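Local coordinates for protein HP0721 (Helicobacter pylori, PDB 2XRH) that is a secreted protein of unknown function from the DUF1104 family, whose mostly helical truncated form binds nicotinic acid in a pocket, at residues S15-D18 against L19-A23; Y60-K63 against N64-M68; D48-K51 against A52-Q56. All coordinates share one frame; numbering follows the deposited sequence.

Overall arrangement
All three contacts are local, between side chains about a turn apart. Interaction 1 occupies the short helix 16-21, whereas interactions 2 and 3 lie toward opposite ends of helix 47-65 and meet only through the chain between them. Interactions 1 and 2 are partly buried and interaction 3 is a surface contact. Interaction 1 touches both others: Lys-21 and Ala-23 offer backbone oxygens to Asn-64, and Asp-16 and Ala-20 pack on Phe-53. Their chemistry differs accordingly, with a serine cap and an acid-base pair in interaction 1, threonine and water satisfying carbonyls near a helix end in interaction 2, and an arginine-histidine bond on regular helix in interaction 3.

Interaction 1 (S15-D18 against L19-A23); sequences SDED and LAKMA
Glu-17 and Lys-21, one turn apart on the short helix 16-21, are joined by a salt bridge in which Lys-21 NZ comes within 2.6 Å of Glu-17 OE2. The two chains run side by side in the same direction, both extended, so their methylenes line up and CE of Lys-21 lies 3.7 Å from CG of Glu-17. Glu-17 (chi1 179°) stands out from the helix with little lean along it, and Lys-21 (chi1 -76°) leans back to meet it; OE2 receives the ammonium on its anti lone pair, away from OE1. Asp-18 adds a second, looser negative charge: its OD1 is 4.8 Å from Lys-21 NZ, too far for contact but perhaps a mild electrostatic help.

The first turn is capped by Ser-15 at the N-cap position. Its OG accepts a nearly straight bond from Asp-18 N at 3.1 Å. The carbonyls are then taken up in order: Ser-15 O by Leu-19 N, Asp-16 O by Ala-20 N, and Glu-17 O by Lys-21 N at 3.0 Å. The run fades at Met-22, whose N makes a weak bond of 3.3 Å to Asp-18 O; the bent side chain of Met-22 swings its CE back to 3.4 Å from that same oxygen. Of the last carbonyls, Leu-19 O bonds to the Tyr-34 hydroxyl, Ala-20 O accepts from Ala-23 N, and Lys-21 O and Ala-23 O both accept from Asn-64 ND2.

Asp-16 turns its carboxylate elsewhere, its OD1 paired in a salt bridge with Arg-41 of helix 31-44. Leu-19 packs on that helix as well, against Glu-37 and Arg-41, while Ala-20 rests on Phe-53 and Lys-21 on Tyr-60. The short helix thus packs against both longer helices, 31-44 and 47-65, with its salt-bridged side exposed.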
ATOM      1  N   SER A  15     -17.934  15.223 -15.853  1.00 18.82           N
ATOM      2  CA  SER A  15     -17.458  14.530 -17.036  1.00 18.66           C
ATOM      3  C   SER A  15     -16.571  13.352 -16.676  1.00 18.30           C
ATOM      4  O   SER A  15     -15.990  13.329 -15.581  1.00 17.68           O
ATOM      5  CB  SER A  15     -16.690  15.489 -17.938  1.00 18.86           C
ATOM      6  OG  SER A  15     -15.472  15.881 -17.357  1.00 19.39           O
ATOM      7  N   ASP A  16     -16.491  12.357 -17.558  1.00 17.24           N
ATOM      8  CA  ASP A  16     -15.583  11.220 -17.370  1.00 18.78           C
ATOM      9  C   ASP A  16     -14.156  11.724 -17.103  1.00 17.91           C
ATOM     10  O   ASP A  16     -13.440  11.201 -16.234  1.00 16.63           O
ATOM     11  CB  ASP A  16     -15.561  10.303 -18.604  1.00 19.64           C
ATOM     12  CG  ASP A  16     -16.859   9.564 -18.857  1.00 20.48           C
ATOM     13  OD1 ASP A  16     -17.774   9.504 -18.013  1.00 23.01           O
ATOM     14  OD2 ASP A  16     -16.939   9.004 -19.952  1.00 23.31           O
ATOM     15  N   GLU A  17     -13.747  12.734 -17.858  1.00 19.12           N
ATOM     16  CA  GLU A  17     -12.419  13.377 -17.726  1.00 18.80           C
ATOM     17  C   GLU A  17     -12.172  13.835 -16.332  1.00 18.12           C
ATOM     18  O   GLU A  17     -11.146  13.479 -15.723  1.00 18.05           O
ATOM     19  CB  GLU A  17     -12.311  14.580 -18.661  1.00 19.97           C
ATOM     20  CG  GLU A  17     -10.991  15.315 -18.559  1.00 21.82           C
ATOM     21  CD  GLU A  17     -10.816  16.401 -19.627  1.00 27.84           C
ATOM     22  OE1 GLU A  17     -11.593  16.443 -20.587  1.00 31.61           O
ATOM     23  OE2 GLU A  17      -9.879  17.205 -19.522  1.00 30.84           O
ATOM     24  N   ASP A  18     -13.106  14.635 -15.829  1.00 17.45           N
ATOM     25  CA  ASP A  18     -12.976  15.182 -14.499  1.00 17.60           C
ATOM     26  C   ASP A  18     -13.061  14.112 -13.431  1.00 16.47           C
ATOM     27  O   ASP A  18     -12.403  14.242 -12.397  1.00 15.87           O
ATOM     28  CB  ASP A  18     -13.995  16.306 -14.270  1.00 18.68           C
ATOM     29  CG  ASP A  18     -13.668  17.560 -15.058  1.00 21.88           C
ATOM     30  OD1 ASP A  18     -12.542  17.678 -15.631  1.00 24.54           O
ATOM     31  OD2 ASP A  18     -14.564  18.428 -15.115  1.00 25.84           O
ATOM     32  N   LEU A  19     -13.844  13.056 -13.636  1.00 14.70           N
ATOM     33  CA  LEU A  19     -13.851  11.949 -12.673  1.00 14.96           C
ATOM     34  C   LEU A  19     -12.487  11.267 -12.634  1.00 14.64           C
ATOM     35  O   LEU A  19     -11.975  10.911 -11.554  1.00 15.23           O
ATOM     36  CB  LEU A  19     -14.907  10.899 -13.008  1.00 15.95           C
ATOM     37  CG  LEU A  19     -16.371  11.222 -12.710  1.00 17.63           C
ATOM     38  CD1 LEU A  19     -17.290  10.109 -13.221  1.00 20.73           C
ATOM     39  CD2 LEU A  19     -16.625  11.488 -11.235  1.00 18.36           C
ATOM     40  N   ALA A  20     -11.887  11.044 -13.802  1.00 14.14           N
ATOM     41  CA  ALA A  20     -10.534  10.479 -13.826  1.00 14.69           C
ATOM     42  C   ALA A  20      -9.510  11.376 -13.121  1.00 14.25           C
ATOM     43  O   ALA A  20      -8.692  10.878 -12.334  1.00 14.15           O
ATOM     44  CB  ALA A  20     -10.088  10.189 -15.235  1.00 14.70           C
ATOM     45  N   LYS A  21      -9.567  12.683 -13.357  1.00 13.60           N
ATOM     46  CA  LYS A  21      -8.591  13.633 -12.813  1.00 14.08           C
ATOM     47  C   LYS A  21      -8.609  13.744 -11.285  1.00 13.19           C
ATOM     48  O   LYS A  21      -7.620  14.141 -10.696  1.00 14.27           O
ATOM     49  CB  LYS A  21      -8.795  15.005 -13.436  1.00 15.24           C
ATOM     50  CG  LYS A  21      -8.263  15.072 -14.846  1.00 16.81           C
ATOM     51  CD  LYS A  21      -8.627  16.362 -15.525  1.00 18.71           C
ATOM     52  CE  LYS A  21      -7.885  16.445 -16.847  1.00 21.26           C
ATOM     53  NZ  LYS A  21      -8.171  17.691 -17.561  1.00 25.72           N
ATOM     54  N   MET A  22      -9.716  13.367 -10.674  1.00 11.59           N
ATOM     55  CA  MET A  22      -9.842  13.433  -9.207  1.00 11.86           C
ATOM     56  C   MET A  22      -9.436  12.107  -8.554  1.00 11.02           C
ATOM     57  O   MET A  22      -9.479  11.983  -7.329  1.00 11.23           O
ATOM     58  CB  MET A  22     -11.216  13.876  -8.754  1.00 13.66           C
ATOM     59  CG  MET A  22     -12.295  12.999  -9.147  1.00 14.69           C
ATOM     60  SD  MET A  22     -13.909  13.589  -8.527  1.00 19.03           S
ATOM     61  CE  MET A  22     -14.206  14.969  -9.584  1.00 14.94           C
ATOM     62  N   ALA A  23      -9.022  11.116  -9.344  1.00 11.00           N
ATOM     63  CA  ALA A  23      -8.611   9.837  -8.755  1.00  9.10           C
ATOM     64  C   ALA A  23      -7.494  10.041  -7.753  1.00  9.44           C
ATOM     65  O   ALA A  23      -6.506  10.700  -7.993  1.00 10.23           O
ATOM     66  CB  ALA A  23      -8.182   8.826  -9.812  1.00 10.33           C
TER

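Interaction 2 (Y60-K63 against N64-M68); sequences YATK and NTDKM
Thr-65 holds OG1 between its backbone N and carbonyl carbon (chi1 63°), which turns the hydroxyl back along helix 47-65 to Ala-61 O, where it donates a hydrogen bond of 2.7 Å. Thr-62 is rotated differently: at chi1 -65° its CG2 is anti to the backbone N and faces the Asp-66 carboxylate, OD1 lying 3.5 Å from that methyl. The OG1 of Thr-62 turns back to His-58 O instead.

Around these groups the backbone bonding becomes less regular. Asn-64 N still reaches Tyr-60 O at 2.8 Å, but Thr-65 N makes just a weak bond to Ala-61 O, whose main donor is the threonine hydroxyl. Thr-65 N also bonds to Thr-62 O at 3.2 Å, coming from above the carbonyl plane, whereas Asp-66 N meets the same oxygen at 2.8 Å nearly along the C=O axis. Thr-62 O is thus gripped by two backbone amides. One residue on, a water bridges the gap, donating to Lys-63 O at 3.0 Å and accepting from Lys-67 N at 2.8 Å. NZ of Lys-63, in one of its two conformers, sits 3.7 Å above the plane of the Tyr-60 ring, offset toward the rim.

The side chains also reach other parts of the fold. Asn-64 ND2 donates to the backbone oxygens of Lys-21 and Ala-23, and Arg-99 bonds to Thr-65 OG1 and forms a salt bridge with Asp-66 OD1. Backbone bonds from Asp-66 and Met-68 extend to the second subunit. What emerges is a helix C-terminal region running into a type I beta turn, Thr-65 to Met-68, with a threonine hydroxyl bonded to the carbonyl four residues earlier, as is common for threonine in helices.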
ATOM      1  N   TYR A  60      -3.832   9.027 -13.096  1.00 11.23           N
ATOM      2  CA  TYR A  60      -4.145  10.183 -12.262  1.00 11.07           C
ATOM      3  C   TYR A  60      -3.997   9.879 -10.763  1.00  9.84           C
ATOM      4  O   TYR A  60      -3.498  10.727 -10.022  1.00  9.61           O
ATOM      5  CB  TYR A  60      -5.542  10.769 -12.589  1.00 12.27           C
ATOM      6  CG  TYR A  60      -5.495  11.620 -13.819  1.00 13.43           C
ATOM      7  CD1 TYR A  60      -4.851  12.834 -13.822  1.00 17.61           C
ATOM      8  CD2 TYR A  60      -5.986  11.145 -15.017  1.00 18.40           C
ATOM      9  CE1 TYR A  60      -4.748  13.567 -14.956  1.00 18.96           C
ATOM     10  CE2 TYR A  60      -5.915  11.875 -16.161  1.00 21.66           C
ATOM     11  CZ  TYR A  60      -5.276  13.084 -16.131  1.00 22.22           C
ATOM     12  OH  TYR A  60      -5.122  13.839 -17.245  1.00 26.10           O
ATOM     13  N   ALA A  61      -4.432   8.717 -10.318  1.00 10.26           N
ATOM     14  CA  ALA A  61      -4.272   8.377  -8.909  1.00  8.53           C
ATOM     15  C   ALA A  61      -2.772   8.432  -8.595  1.00  8.65           C
ATOM     16  O   ALA A  61      -2.378   8.920  -7.547  1.00  8.73           O
ATOM     17  CB  ALA A  61      -4.846   7.002  -8.580  1.00 10.68           C
ATOM     18  N   THR A  62      -1.951   7.921  -9.502  1.00  9.08           N
ATOM     19  CA  THR A  62      -0.504   7.898  -9.273  1.00  9.50           C
ATOM     20  C   THR A  62       0.064   9.323  -9.145  1.00  9.01           C
ATOM     21  O   THR A  62       0.722   9.677  -8.162  1.00  9.52           O
ATOM     22  CB  THR A  62       0.182   7.092 -10.368  1.00 10.24           C
ATOM     23  OG1 THR A  62      -0.246   5.736 -10.267  1.00 13.02           O
ATOM     24  CG2 THR A  62       1.712   7.161 -10.225  1.00 11.03           C
ATOM     25  N   LYS A  63      -0.246  10.164 -10.128  0.50 10.08           N
ATOM     26  CA  LYS A  63       0.221  11.539 -10.154  0.50 10.27           C
ATOM     27  C   LYS A  63      -0.239  12.334  -8.954  0.50  9.73           C
ATOM     28  O   LYS A  63       0.490  13.163  -8.404  0.50 10.33           O
ATOM     29  CB  LYS A  63      -0.277  12.210 -11.421  0.50 11.72           C
ATOM     30  CG  LYS A  63       0.370  11.668 -12.659  0.50 15.76           C
ATOM     31  CD  LYS A  63      -0.021  12.503 -13.877  0.50 18.63           C
ATOM     32  CE  LYS A  63      -1.364  12.073 -14.482  0.50 21.01           C
ATOM     33  NZ  LYS A  63      -1.428  12.316 -15.965  0.50 23.09           N
ATOM     34  N   ASN A  64      -1.480  12.079  -8.562  1.00  8.97           N
ATOM     35  CA  ASN A  64      -2.115  12.837  -7.504  1.00  9.21           C
ATOM     36  C   ASN A  64      -1.658  12.443  -6.128  1.00  9.71           C
ATOM     37  O   ASN A  64      -1.885  13.204  -5.172  1.00 13.01           O
ATOM     38  CB  ASN A  64      -3.640  12.700  -7.524  1.00  8.16           C
ATOM     39  CG  ASN A  64      -4.283  13.514  -8.632  1.00 10.03           C
ATOM     40  OD1 ASN A  64      -3.762  14.549  -8.988  1.00 13.49           O
ATOM     41  ND2 ASN A  64      -5.459  13.074  -9.131  1.00  8.61           N
ATOM     42  N   THR A  65      -1.021  11.282  -6.011  1.00  8.76           N
ATOM     43  CA  THR A  65      -0.579  10.794  -4.694  1.00  8.70           C
ATOM     44  C   THR A  65       0.929  10.585  -4.557  1.00  9.47           C
ATOM     45  O   THR A  65       1.396  10.388  -3.425  1.00  9.57           O
ATOM     46  CB  THR A  65      -1.336   9.493  -4.291  1.00  9.47           C
ATOM     47  OG1 THR A  65      -1.021   8.456  -5.247  1.00  8.96           O
ATOM     48  CG2 THR A  65      -2.832   9.751  -4.213  1.00 11.37           C
ATOM     49  N   ASP A  66       1.670  10.648  -5.673  1.00  9.00           N
ATOM     50  CA  ASP A  66       3.110  10.412  -5.670  1.00  9.39           C
ATOM     51  C   ASP A  66       3.881  11.212  -4.634  1.00  9.90           C
ATOM     52  O   ASP A  66       4.833  10.686  -4.065  1.00 10.03           O
ATOM     53  CB  ASP A  66       3.740  10.727  -7.065  1.00  9.19           C
ATOM     54  CG  ASP A  66       3.817   9.560  -7.986  1.00 10.13           C
ATOM     55  OD1 ASP A  66       3.648   8.397  -7.558  1.00 11.49           O
ATOM     56  OD2 ASP A  66       4.035   9.854  -9.191  1.00 15.24           O
ATOM     57  N   LYS A  67       3.518  12.479  -4.429  1.00 10.94           N
ATOM     58  CA  LYS A  67       4.262  13.403  -3.532  1.00 11.59           C
ATOM     59  C   LYS A  67       3.704  13.441  -2.143  1.00 10.69           C
ATOM     60  O   LYS A  67       4.259  14.136  -1.290  1.00 12.79           O
ATOM     61  CB  LYS A  67       4.264  14.805  -4.153  1.00 13.73           C
ATOM     62  CG  LYS A  67       4.885  14.803  -5.560  1.00 20.33           C
ATOM     63  CD  LYS A  67       6.120  13.868  -5.784  1.00 28.45           C
ATOM     64  CE  LYS A  67       6.756  13.911  -7.224  1.00 30.98           C
ATOM     65  NZ  LYS A  67       5.808  13.415  -8.259  1.00 34.12           N
ATOM     66  N   MET A  68       2.615  12.714  -1.883  1.00  9.83           N
ATOM     67  CA  MET A  68       2.091  12.640  -0.520  1.00  9.31           C
ATOM     68  C   MET A  68       3.088  11.853   0.317  1.00  8.89           C
ATOM     69  O   MET A  68       3.823  11.020  -0.207  1.00  9.54           O
ATOM     70  CB  MET A  68       0.742  11.907  -0.495  1.00 10.75           C
ATOM     71  CG  MET A  68      -0.440  12.655  -1.050  1.00 11.57           C
ATOM     72  SD  MET A  68      -1.898  11.644  -0.997  1.00 14.79           S
ATOM     73  CE  MET A  68      -2.237  11.689   0.724  1.00 13.88           C
TER
HETATM   74  O   HOH W   1       1.383  13.819  -5.656  1.00 18.76           O

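Interaction 3 (D48-K51 against A52-Q56); sequences DKRK and AFHKQ
His-54 N donates to Arg-50 O at 2.9 Å, and the side chains of the same two residues add a second tie. NH1 of Arg-50 donates to His-54 ND1 at 3.1 Å with a somewhat bent N-H...N angle of 142°. The two side chains run alongside each other, one helical turn apart, but their flat groups do not stack: the guanidinium and ring planes are 84° apart. ND1 lies in the guanidinium plane at its edge, and seen from the histidine, NH1 is tilted a little out of the ring plane. The bend of the arginine at chi3 (64°) folds the guanidinium round toward the histidine after CG has set out anti to the backbone N. The remaining nitrogens of the group are engaged too, NH2 in a salt bridge to OE2 of Glu-47 and NE in a hydrogen bond to a residue just beyond the two segments. Lys-51 NZ also forms a salt bridge with Glu-47 OE2, so that one carboxylate oxygen serves two basic residues.

Underneath, the backbone of helix 47-65 is regular, each amide from Ala-52 N to Lys-55 N bonding to the carbonyl four residues back. The His-54 ring also stacks on that of His-58, the next turn along, while Phe-53 turns to the buried side of the helix and packs on Leu-38 and Met-42.

An ND1 that accepts from the arginine is probably unprotonated, which would put any ring proton on NE2. The nearby positive charge would probably lower the tendency of the imidazole to become cationic, while Glu-47 would offset part of the charge on the arginine and Lys-51.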
ATOM      1  N   ASP A  48     -12.799  -1.600 -24.866  1.00 16.42           N
ATOM      2  CA  ASP A  48     -11.620  -0.793 -25.245  1.00 17.16           C
ATOM      3  C   ASP A  48     -11.599   0.554 -24.521  1.00 16.81           C
ATOM      4  O   ASP A  48     -10.565   0.967 -23.950  1.00 18.30           O
ATOM      5  CB  ASP A  48     -11.444  -0.669 -26.791  1.00 18.34           C
ATOM      6  CG  ASP A  48     -12.629  -0.066 -27.543  1.00 20.85           C
ATOM      7  OD1 ASP A  48     -13.700   0.206 -27.003  1.00 20.63           O
ATOM      8  OD2 ASP A  48     -12.452   0.115 -28.778  1.00 27.16           O
ATOM      9  N   LYS A  49     -12.746   1.216 -24.495  0.50 16.36           N
ATOM     10  CA  LYS A  49     -12.878   2.497 -23.818  0.50 16.35           C
ATOM     11  C   LYS A  49     -12.727   2.293 -22.303  0.50 15.73           C
ATOM     12  O   LYS A  49     -12.081   3.109 -21.626  0.50 16.11           O
ATOM     13  CB  LYS A  49     -14.208   3.179 -24.150  0.50 16.89           C
ATOM     14  CG  LYS A  49     -14.374   3.663 -25.612  0.50 19.46           C
ATOM     15  CD  LYS A  49     -13.177   4.425 -26.168  0.50 22.52           C
ATOM     16  CE  LYS A  49     -12.347   3.515 -27.030  0.50 22.48           C
ATOM     17  NZ  LYS A  49     -10.890   3.663 -26.855  0.50 25.36           N
ATOM     18  N   ARG A  50     -13.323   1.237 -21.767  1.00 15.11           N
ATOM     19  CA  ARG A  50     -13.248   0.973 -20.310  1.00 15.58           C
ATOM     20  C   ARG A  50     -11.800   0.794 -19.883  1.00 15.86           C
ATOM     21  O   ARG A  50     -11.386   1.341 -18.858  1.00 15.01           O
ATOM     22  CB  ARG A  50     -14.068  -0.224 -19.851  1.00 15.73           C
ATOM     23  CG  ARG A  50     -14.245  -0.268 -18.356  1.00 19.31           C
ATOM     24  CD  ARG A  50     -14.645  -1.616 -17.862  1.00 20.95           C
ATOM     25  NE  ARG A  50     -13.579  -2.585 -18.127  1.00 23.77           N
ATOM     26  CZ  ARG A  50     -12.433  -2.637 -17.454  1.00 28.71           C
ATOM     27  NH1 ARG A  50     -12.196  -1.805 -16.436  1.00 29.64           N
ATOM     28  NH2 ARG A  50     -11.517  -3.528 -17.792  1.00 31.39           N
ATOM     29  N   LYS A  51     -11.035   0.068 -20.684  1.00 15.45           N
ATOM     30  CA  LYS A  51      -9.614  -0.177 -20.344  1.00 16.67           C
ATOM     31  C   LYS A  51      -8.839   1.132 -20.398  1.00 15.75           C
ATOM     32  O   LYS A  51      -7.963   1.390 -19.543  1.00 16.41           O
ATOM     33  CB  LYS A  51      -8.984  -1.203 -21.265  1.00 17.43           C
ATOM     34  CG  LYS A  51      -9.490  -2.652 -21.065  1.00 21.14           C
ATOM     35  CD  LYS A  51      -8.890  -3.602 -22.104  1.00 26.90           C
ATOM     36  CE  LYS A  51      -9.410  -5.046 -22.021  1.00 31.01           C
ATOM     37  NZ  LYS A  51      -9.576  -5.612 -20.638  1.00 33.88           N
ATOM     38  N   ALA A  52      -9.122   1.949 -21.395  1.00 16.20           N
ATOM     39  CA  ALA A  52      -8.504   3.287 -21.516  1.00 15.85           C
ATOM     40  C   ALA A  52      -8.809   4.160 -20.305  1.00 15.43           C
ATOM     41  O   ALA A  52      -7.930   4.859 -19.768  1.00 15.18           O
ATOM     42  CB  ALA A  52      -8.973   3.996 -22.784  1.00 16.88           C
ATOM     43  N   PHE A  53     -10.049   4.114 -19.878  1.00 15.60           N
ATOM     44  CA  PHE A  53     -10.520   4.923 -18.778  1.00 14.58           C
ATOM     45  C   PHE A  53      -9.858   4.447 -17.483  1.00 14.97           C
ATOM     46  O   PHE A  53      -9.383   5.251 -16.658  1.00 14.42           O
ATOM     47  CB  PHE A  53     -12.051   4.862 -18.698  1.00 15.58           C
ATOM     48  CG  PHE A  53     -12.653   5.749 -17.644  1.00 17.04           C
ATOM     49  CD1 PHE A  53     -12.456   7.127 -17.690  1.00 19.64           C
ATOM     50  CD2 PHE A  53     -13.425   5.207 -16.624  1.00 22.29           C
ATOM     51  CE1 PHE A  53     -13.020   7.943 -16.735  1.00 20.13           C
ATOM     52  CE2 PHE A  53     -14.015   6.043 -15.675  1.00 24.64           C
ATOM     53  CZ  PHE A  53     -13.801   7.408 -15.746  1.00 20.03           C
ATOM     54  N   HIS A  54      -9.805   3.147 -17.299  1.00 15.04           N
ATOM     55  CA  HIS A  54      -9.160   2.557 -16.121  1.00 16.06           C
ATOM     56  C   HIS A  54      -7.698   2.945 -16.067  1.00 15.56           C
ATOM     57  O   HIS A  54      -7.185   3.272 -15.001  1.00 14.41           O
ATOM     58  CB  HIS A  54      -9.318   1.045 -16.140  1.00 17.37           C
ATOM     59  CG  HIS A  54      -9.370   0.435 -14.786  1.00 22.27           C
ATOM     60  ND1 HIS A  54     -10.064  -0.724 -14.521  1.00 25.64           N
ATOM     61  CD2 HIS A  54      -8.864   0.856 -13.600  1.00 25.56           C
ATOM     62  CE1 HIS A  54      -9.940  -1.020 -13.237  1.00 29.03           C
ATOM     63  NE2 HIS A  54      -9.219  -0.077 -12.655  1.00 28.86           N
ATOM     64  N   LYS A  55      -7.015   2.949 -17.221  1.00 15.39           N
ATOM     65  CA  LYS A  55      -5.629   3.393 -17.272  1.00 16.25           C
ATOM     66  C   LYS A  55      -5.494   4.836 -16.822  1.00 14.52           C
ATOM     67  O   LYS A  55      -4.556   5.184 -16.071  1.00 15.01           O
ATOM     68  CB  LYS A  55      -5.056   3.213 -18.683  1.00 16.98           C
ATOM     69  CG  LYS A  55      -3.571   3.544 -18.855  1.00 21.65           C
ATOM     70  CD  LYS A  55      -3.193   3.340 -20.343  1.00 27.83           C
ATOM     71  CE  LYS A  55      -1.715   3.477 -20.659  1.00 31.75           C
ATOM     72  NZ  LYS A  55      -1.524   3.609 -22.127  1.00 34.22           N
ATOM     73  N   GLN A  56      -6.389   5.682 -17.269  1.00 14.89           N
ATOM     74  CA  GLN A  56      -6.390   7.081 -16.845  1.00 15.63           C
ATOM     75  C   GLN A  56      -6.611   7.219 -15.355  1.00 14.27           C
ATOM     76  O   GLN A  56      -5.935   8.008 -14.679  1.00 14.53           O
ATOM     77  CB  GLN A  56      -7.426   7.899 -17.608  1.00 16.36           C
ATOM     78  CG  GLN A  56      -7.142   8.009 -19.072  1.00 22.05           C
ATOM     79  CD  GLN A  56      -5.775   8.608 -19.304  1.00 26.05           C
ATOM     80  OE1 GLN A  56      -5.513   9.716 -18.852  1.00 29.67           O
ATOM     81  NE2 GLN A  56      -4.871   7.853 -19.955  1.00 30.57           N
TER